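Local coordinates for formate dehydrogenase subunit beta (Desulfovibrio gigas, PDB 1H0H), which serves as the electron-transfer subunit of formate dehydrogenase, carrying three [4Fe-4S] clusters for the reversible two-electron oxidation of formate to carbon dioxide, at residues Ser1-Ala13 / Thr158-Met172. Sequence-based numbering, arbitrary orientation.
Sequences SKGFFVDTTRCTA and TGAMNFGDLSEMEAM. With SF4 (iron/sulfur cluster), chain L.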
ATOM      1  N   SER B   1      32.953  21.815 -17.078  1.00 20.95           N
ATOM      2  CA  SER B   1      31.565  22.025 -17.564  1.00 19.69           C
ATOM      3  C   SER B   1      30.758  20.748 -17.345  1.00 18.99           C
ATOM      4  O   SER B   1      31.313  19.632 -17.321  1.00 19.33           O
ATOM      5  CB  SER B   1      31.558  22.425 -19.025  1.00 20.73           C
ATOM      6  OG  SER B   1      32.136  21.413 -19.845  1.00 23.99           O
ATOM      7  N   LYS B   2      29.448  20.929 -17.218  1.00 18.63           N
ATOM      8  CA  LYS B   2      28.542  19.871 -16.837  1.00 17.44           C
ATOM      9  C   LYS B   2      27.742  19.248 -17.963  1.00 17.59           C
ATOM     10  O   LYS B   2      27.679  19.764 -19.070  1.00 15.43           O
ATOM     11  CB  LYS B   2      27.579  20.372 -15.745  1.00 18.25           C
ATOM     12  CG  LYS B   2      28.302  20.984 -14.559  1.00 20.61           C
ATOM     13  CD  LYS B   2      29.121  19.954 -13.780  1.00 21.10           C
ATOM     14  CE  LYS B   2      29.503  20.556 -12.427  1.00 24.24           C
ATOM     15  NZ  LYS B   2      30.479  19.741 -11.659  1.00 26.65           N
ATOM     16  N   GLY B   3      27.153  18.099 -17.647  1.00 17.21           N
ATOM     17  CA  GLY B   3      26.320  17.383 -18.578  1.00 18.67           C
ATOM     18  C   GLY B   3      25.347  16.483 -17.852  1.00 17.08           C
ATOM     19  O   GLY B   3      25.390  16.360 -16.626  1.00 18.01           O
ATOM     20  N   PHE B   4      24.486  15.850 -18.633  1.00 17.01           N
ATOM     21  CA  PHE B   4      23.482  14.928 -18.148  1.00 15.64           C
ATOM     22  C   PHE B   4      23.510  13.742 -19.082  1.00 16.49           C
ATOM     23  O   PHE B   4      23.777  13.874 -20.292  1.00 14.64           O
ATOM     24  CB  PHE B   4      22.058  15.513 -18.306  1.00 15.41           C
ATOM     25  CG  PHE B   4      21.719  16.705 -17.427  1.00 15.67           C
ATOM     26  CD1 PHE B   4      22.262  17.954 -17.671  1.00 16.91           C
ATOM     27  CD2 PHE B   4      20.758  16.585 -16.400  1.00 15.36           C
ATOM     28  CE1 PHE B   4      21.891  19.072 -16.869  1.00 16.67           C
ATOM     29  CE2 PHE B   4      20.391  17.681 -15.610  1.00 16.41           C
ATOM     30  CZ  PHE B   4      20.970  18.937 -15.848  1.00 14.58           C
ATOM     31  N   PHE B   5      23.211  12.574 -18.542  1.00 14.56           N
ATOM     32  CA  PHE B   5      22.934  11.430 -19.374  1.00 15.58           C
ATOM     33  C   PHE B   5      21.524  10.977 -18.977  1.00 15.71           C
ATOM     34  O   PHE B   5      21.285  10.654 -17.823  1.00 15.53           O
ATOM     35  CB  PHE B   5      23.925  10.288 -19.177  1.00 14.83           C
ATOM     36  CG  PHE B   5      23.478   8.995 -19.820  1.00 14.77           C
ATOM     37  CD1 PHE B   5      23.009   8.980 -21.126  1.00 15.56           C
ATOM     38  CD2 PHE B   5      23.483   7.809 -19.106  1.00 15.57           C
ATOM     39  CE1 PHE B   5      22.586   7.784 -21.736  1.00 15.44           C
ATOM     40  CE2 PHE B   5      23.051   6.616 -19.697  1.00 16.22           C
ATOM     41  CZ  PHE B   5      22.606   6.615 -21.026  1.00 16.46           C
ATOM     42  N   VAL B   6      20.598  10.989 -19.928  1.00 16.06           N
ATOM     43  CA  VAL B   6      19.240  10.529 -19.655  1.00 15.02           C
ATOM     44  C   VAL B   6      19.008   9.184 -20.342  1.00 15.67           C
ATOM     45  O   VAL B   6      18.954   9.094 -21.571  1.00 17.06           O
ATOM     46  CB  VAL B   6      18.205  11.554 -20.144  1.00 15.17           C
ATOM     47  CG1 VAL B   6      16.807  11.154 -19.696  1.00 15.85           C
ATOM     48  CG2 VAL B   6      18.565  12.983 -19.667  1.00 13.65           C
ATOM     49  N   ASP B   7      18.897   8.124 -19.553  1.00 14.16           N
ATOM     50  CA  ASP B   7      18.705   6.802 -20.114  1.00 14.11           C
ATOM     51  C   ASP B   7      17.214   6.510 -20.117  1.00 13.92           C
ATOM     52  O   ASP B   7      16.688   6.069 -19.098  1.00 14.02           O
ATOM     53  CB  ASP B   7      19.469   5.778 -19.272  1.00 13.73           C
ATOM     54  CG  ASP B   7      19.383   4.384 -19.817  1.00 13.68           C
ATOM     55  OD1 ASP B   7      18.647   4.154 -20.798  1.00 15.84           O
ATOM     56  OD2 ASP B   7      20.019   3.437 -19.311  1.00 15.29           O
ATOM     57  N   THR B   8      16.528   6.774 -21.237  1.00 14.00           N
ATOM     58  CA  THR B   8      15.077   6.538 -21.306  1.00 14.05           C
ATOM     59  C   THR B   8      14.709   5.078 -21.093  1.00 13.78           C
ATOM     60  O   THR B   8      13.570   4.765 -20.712  1.00 13.70           O
ATOM     61  CB  THR B   8      14.459   7.030 -22.639  1.00 14.26           C
ATOM     62  OG1 THR B   8      14.960   6.234 -23.722  1.00 15.45           O
ATOM     63  CG2 THR B   8      14.881   8.467 -22.959  1.00 15.45           C
ATOM     64  N   THR B   9      15.657   4.167 -21.274  1.00 13.39           N
ATOM     65  CA  THR B   9      15.302   2.769 -21.084  1.00 13.35           C
ATOM     66  C   THR B   9      15.060   2.451 -19.602  1.00 14.31           C
ATOM     67  O   THR B   9      14.551   1.391 -19.284  1.00 14.14           O
ATOM     68  CB  THR B   9      16.346   1.784 -21.657  1.00 14.91           C
ATOM     69  OG1 THR B   9      17.547   1.781 -20.849  1.00 15.42           O
ATOM     70  CG2 THR B   9      16.787   2.192 -23.052  1.00 13.22           C
ATOM     71  N   ARG B  10      15.457   3.353 -18.710  1.00 14.35           N
ATOM     72  CA  ARG B  10      15.221   3.130 -17.286  1.00 15.06           C
ATOM     73  C   ARG B  10      14.080   3.973 -16.704  1.00 14.17           C
ATOM     74  O   ARG B  10      13.754   3.822 -15.527  1.00 16.35           O
ATOM     75  CB  ARG B  10      16.492   3.385 -16.465  1.00 14.40           C
ATOM     76  CG  ARG B  10      17.683   2.542 -16.867  1.00 14.08           C
ATOM     77  CD  ARG B  10      18.892   2.782 -16.001  1.00 15.43           C
ATOM     78  NE  ARG B  10      18.698   2.309 -14.636  1.00 17.02           N
ATOM     79  CZ  ARG B  10      19.088   1.104 -14.238  1.00 18.11           C
ATOM     80  NH1 ARG B  10      19.660   0.302 -15.127  1.00 16.09           N
ATOM     81  NH2 ARG B  10      18.912   0.698 -12.968  1.00 18.23           N
ATOM     82  N   CYS B  11      13.471   4.839 -17.501  1.00 13.89           N
ATOM     83  CA  CYS B  11      12.411   5.732 -17.000  1.00 15.04           C
ATOM     84  C   CYS B  11      11.074   5.010 -16.858  1.00 14.08           C
ATOM     85  O   CYS B  11      10.621   4.326 -17.767  1.00 13.59           O
ATOM     86  CB  CYS B  11      12.275   6.941 -17.953  1.00 16.13           C
ATOM     87  SG  CYS B  11      10.929   8.103 -17.612  1.00 18.69           S
ATOM     88  N   THR B  12      10.426   5.169 -15.720  1.00 14.88           N
ATOM     89  CA  THR B  12       9.132   4.545 -15.517  1.00 15.07           C
ATOM     90  C   THR B  12       8.008   5.562 -15.657  1.00 14.33           C
ATOM     91  O   THR B  12       6.853   5.241 -15.398  1.00 14.29           O
ATOM     92  CB  THR B  12       9.067   3.903 -14.136  1.00 15.63           C
ATOM     93  OG1 THR B  12       9.496   4.868 -13.169  1.00 15.80           O
ATOM     94  CG2 THR B  12      10.055   2.748 -14.029  1.00 16.85           C
ATOM     95  N   ALA B  13       8.358   6.778 -16.061  1.00 13.54           N
ATOM     96  CA  ALA B  13       7.386   7.852 -16.180  1.00 13.91           C
ATOM     97  C   ALA B  13       6.673   8.085 -14.831  1.00 14.82           C
ATOM     98  O   ALA B  13       5.470   8.373 -14.774  1.00 16.19           O
ATOM     99  CB  ALA B  13       6.401   7.577 -17.333  1.00 12.48           C
ATOM    100  N   THR B 158      15.112   5.616 -10.745  1.00 15.06           N
ATOM    101  CA  THR B 158      15.704   4.471 -11.468  1.00 17.55           C
ATOM    102  C   THR B 158      17.054   4.692 -12.087  1.00 18.16           C
ATOM    103  O   THR B 158      17.554   3.830 -12.792  1.00 18.39           O
ATOM    104  CB  THR B 158      14.805   4.100 -12.597  1.00 18.60           C
ATOM    105  OG1 THR B 158      14.589   5.279 -13.385  1.00 18.19           O
ATOM    106  CG2 THR B 158      13.409   3.757 -12.056  1.00 21.34           C
ATOM    107  N   GLY B 159      17.638   5.847 -11.854  1.00 18.10           N
ATOM    108  CA  GLY B 159      18.924   6.118 -12.451  1.00 18.06           C
ATOM    109  C   GLY B 159      18.762   6.489 -13.909  1.00 17.97           C
ATOM    110  O   GLY B 159      19.730   6.456 -14.650  1.00 18.80           O
ATOM    111  N   ALA B 160      17.542   6.790 -14.339  1.00 18.15           N
ATOM    112  CA  ALA B 160      17.364   7.275 -15.710  1.00 18.20           C
ATOM    113  C   ALA B 160      18.071   8.633 -15.862  1.00 19.04           C
ATOM    114  O   ALA B 160      18.721   8.906 -16.881  1.00 19.45           O
ATOM    115  CB  ALA B 160      15.913   7.393 -16.042  1.00 19.10           C
ATOM    116  N   MET B 161      17.943   9.486 -14.852  1.00 19.04           N
ATOM    117  CA  MET B 161      18.585  10.807 -14.886  1.00 17.93           C
ATOM    118  C   MET B 161      19.933  10.710 -14.218  1.00 18.44           C
ATOM    119  O   MET B 161      20.048  10.146 -13.134  1.00 17.81           O
ATOM    120  CB  MET B 161      17.757  11.871 -14.146  1.00 17.40           C
ATOM    121  CG  MET B 161      16.417  12.225 -14.766  1.00 18.05           C
ATOM    122  SD  MET B 161      16.576  12.946 -16.420  1.00 19.01           S
ATOM    123  CE  MET B 161      17.581  14.474 -16.067  1.00 17.18           C
ATOM    124  N   ASN B 162      20.955  11.266 -14.866  1.00 17.97           N
ATOM    125  CA  ASN B 162      22.300  11.316 -14.307  1.00 16.83           C
ATOM    126  C   ASN B 162      22.894  12.666 -14.618  1.00 16.62           C
ATOM    127  O   ASN B 162      22.618  13.223 -15.665  1.00 17.09           O
ATOM    128  CB  ASN B 162      23.171  10.235 -14.928  1.00 17.59           C
ATOM    129  CG  ASN B 162      22.585   8.860 -14.752  1.00 18.55           C
ATOM    130  OD1 ASN B 162      22.917   8.177 -13.792  1.00 19.36           O
ATOM    131  ND2 ASN B 162      21.705   8.442 -15.672  1.00 16.57           N
ATOM    132  N   PHE B 163      23.752  13.160 -13.738  1.00 15.65           N
ATOM    133  CA  PHE B 163      24.376  14.466 -13.896  1.00 15.16           C
ATOM    134  C   PHE B 163      25.821  14.432 -13.442  1.00 15.51           C
ATOM    135  O   PHE B 163      26.178  13.723 -12.482  1.00 14.55           O
ATOM    136  CB  PHE B 163      23.617  15.511 -13.070  1.00 15.34           C
ATOM    137  CG  PHE B 163      24.285  16.861 -13.012  1.00 15.69           C
ATOM    138  CD1 PHE B 163      24.025  17.822 -13.974  1.00 16.67           C
ATOM    139  CD2 PHE B 163      25.153  17.184 -11.980  1.00 17.33           C
ATOM    140  CE1 PHE B 163      24.627  19.072 -13.921  1.00 15.43           C
ATOM    141  CE2 PHE B 163      25.753  18.429 -11.926  1.00 17.39           C
ATOM    142  CZ  PHE B 163      25.484  19.374 -12.890  1.00 17.49           C
ATOM    143  N   GLY B 164      26.673  15.188 -14.126  1.00 16.41           N
ATOM    144  CA  GLY B 164      28.059  15.308 -13.703  1.00 15.65           C
ATOM    145  C   GLY B 164      28.885  16.135 -14.680  1.00 16.63           C
ATOM    146  O   GLY B 164      28.366  16.952 -15.418  1.00 15.55           O
ATOM    147  N   ASP B 165      30.198  15.947 -14.663  0.50 17.43           N
ATOM    148  CA  ASP B 165      31.048  16.620 -15.635  0.50 17.85           C
ATOM    149  C   ASP B 165      30.689  16.051 -16.994  0.50 17.84           C
ATOM    150  O   ASP B 165      30.360  14.872 -17.118  0.50 17.78           O
ATOM    151  CB  ASP B 165      32.512  16.410 -15.308  0.50 19.46           C
ATOM    152  CG  ASP B 165      32.896  17.080 -14.022  0.50 20.61           C
ATOM    153  OD1 ASP B 165      32.216  18.062 -13.648  0.50 21.35           O
ATOM    154  OD2 ASP B 165      33.841  16.699 -13.309  0.50 22.13           O
ATOM    155  N   LEU B 166      30.730  16.902 -18.003  0.50 17.67           N
ATOM    156  CA  LEU B 166      30.358  16.506 -19.353  1.00 17.38           C
ATOM    157  C   LEU B 166      31.048  15.251 -19.868  1.00 17.50           C
ATOM    158  O   LEU B 166      30.393  14.347 -20.382  1.00 16.95           O
ATOM    159  CB  LEU B 166      30.608  17.655 -20.339  1.00 17.84           C
ATOM    160  CG  LEU B 166      30.098  17.369 -21.751  1.00 17.00           C
ATOM    161  CD1 LEU B 166      28.580  17.081 -21.728  1.00 17.56           C
ATOM    162  CD2 LEU B 166      30.410  18.537 -22.685  1.00 18.64           C
ATOM    163  N   SER B 167      32.364  15.211 -19.755  1.00 17.66           N
ATOM    164  CA  SER B 167      33.138  14.052 -20.187  1.00 19.63           C
ATOM    165  C   SER B 167      32.611  12.748 -19.575  1.00 19.43           C
ATOM    166  O   SER B 167      32.436  11.756 -20.276  1.00 18.61           O
ATOM    167  CB  SER B 167      34.609  14.228 -19.814  1.00 20.32           C
ATOM    168  OG  SER B 167      35.215  15.264 -20.570  1.00 23.27           O
ATOM    169  N   GLU B 168      32.368  12.751 -18.265  1.00 20.23           N
ATOM    170  CA  GLU B 168      31.890  11.551 -17.563  1.00 19.47           C
ATOM    171  C   GLU B 168      30.537  11.108 -18.087  1.00 18.76           C
ATOM    172  O   GLU B 168      30.286   9.910 -18.247  1.00 17.47           O
ATOM    173  CB  GLU B 168      31.784  11.808 -16.061  1.00 22.01           C
ATOM    174  CG  GLU B 168      33.124  11.741 -15.359  1.00 26.31           C
ATOM    175  CD  GLU B 168      33.139  12.452 -14.016  1.00 29.07           C
ATOM    176  OE1 GLU B 168      32.044  12.555 -13.374  1.00 29.73           O
ATOM    177  OE2 GLU B 168      34.253  12.917 -13.624  1.00 29.46           O
ATOM    178  N   MET B 169      29.679  12.086 -18.357  1.00 16.55           N
ATOM    179  CA  MET B 169      28.339  11.828 -18.885  1.00 17.12           C
ATOM    180  C   MET B 169      28.399  11.319 -20.333  1.00 17.46           C
ATOM    181  O   MET B 169      27.654  10.401 -20.722  1.00 17.00           O
ATOM    182  CB  MET B 169      27.503  13.086 -18.785  1.00 17.19           C
ATOM    183  CG  MET B 169      27.134  13.463 -17.350  1.00 18.82           C
ATOM    184  SD  MET B 169      26.251  12.141 -16.420  1.00 18.35           S
ATOM    185  CE  MET B 169      27.592  11.560 -15.385  1.00 18.61           C
ATOM    186  N   GLU B 170      29.302  11.903 -21.122  1.00 17.01           N
ATOM    187  CA  GLU B 170      29.539  11.431 -22.485  1.00 17.92           C
ATOM    188  C   GLU B 170      29.990   9.967 -22.482  1.00 18.03           C
ATOM    189  O   GLU B 170      29.485   9.146 -23.262  1.00 17.01           O
ATOM    190  CB  GLU B 170      30.576  12.313 -23.176  1.00 18.48           C
ATOM    191  CG  GLU B 170      30.038  13.696 -23.518  1.00 19.00           C
ATOM    192  CD  GLU B 170      31.120  14.645 -24.002  1.00 19.81           C
ATOM    193  OE1 GLU B 170      32.301  14.425 -23.674  1.00 18.49           O
ATOM    194  OE2 GLU B 170      30.773  15.619 -24.705  1.00 20.58           O
ATOM    195  N   ALA B 171      30.908   9.639 -21.576  1.00 17.61           N
ATOM    196  CA  ALA B 171      31.430   8.281 -21.456  1.00 18.03           C
ATOM    197  C   ALA B 171      30.344   7.311 -20.976  1.00 18.91           C
ATOM    198  O   ALA B 171      30.236   6.171 -21.464  1.00 17.81           O
ATOM    199  CB  ALA B 171      32.623   8.249 -20.510  1.00 18.79           C
ATOM    200  N   MET B 172      29.557   7.761 -20.003  1.00 18.59           N
ATOM    201  CA  MET B 172      28.461   6.959 -19.488  1.00 18.89           C
ATOM    202  C   MET B 172      27.467   6.642 -20.603  1.00 18.55           C
ATOM    203  O   MET B 172      27.060   5.492 -20.788  1.00 19.83           O
ATOM    204  CB  MET B 172      27.752   7.714 -18.360  1.00 19.19           C
ATOM    205  CG  MET B 172      26.770   6.856 -17.578  1.00 19.63           C
ATOM    206  SD  MET B 172      25.881   7.815 -16.326  1.00 22.12           S
ATOM    207  CE  MET B 172      27.030   7.862 -15.064  1.00 22.10           C
TER
HETATM  208 FE1  SF4 L1011      13.316   9.378 -13.556  1.00 19.56          FE
HETATM  209 FE2  SF4 L1011      11.642  11.399 -14.450  1.00 20.33          FE
HETATM  210 FE3  SF4 L1011      11.556   8.917 -15.650  1.00 19.44          FE
HETATM  211 FE4  SF4 L1011      10.630   9.246 -12.992  1.00 19.02          FE
HETATM  212  S1  SF4 L1011       9.753  10.159 -14.861  1.00 18.18           S
HETATM  213  S2  SF4 L1011      11.963   7.523 -13.858  1.00 19.36           S
HETATM  214  S3  SF4 L1011      12.090  10.909 -12.309  1.00 20.77           S
HETATM  215  S4  SF4 L1011      13.367  10.440 -15.604  1.00 21.06           S
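The antiparallel pairing of strand 2-7 with strand 161-163, in which F4 pairs with F163 and V6 with M161, all four side chains on one face, shows how a bacterial-ferredoxin-like fold brings the two ends of its cluster-binding sequence together. The backbone N of G3 donates to G164 O (2.8 Å), and D7 N to A160 O. Between them F5 O receives the N162 side chain: ND2 reaches it at 3.1 Å with the oxygen in the amide plane, and bonds G159 O as well, which fixes the flip of the amide.

On the cluster side of the sheet, F163 turns its edge to the face of F4, CD1 lying over the ring centre with the planes at 73°. M161, bent at both chi2 and chi3, lays SD 3.7 Å from V6 CG1, while F4 touches a second cluster. On the other face helix 166-180 covers F5; M172 SD makes a Met-aromatic contact at the edge of the F5 ring, 3.7 Å from F5 CD2.

Past the strands, R10 and T158 grip each other reciprocally. The R10 chain, bent at chi3 (68°), brings NE to T158 O at 2.7 Å in a nearly straight bond within the guanidinium plane, while T158 OG1 donates to R10 O from above its carbonyl plane. Next to this pair of bonds C11 SG binds the cluster's iron FE3 at 2.2 Å.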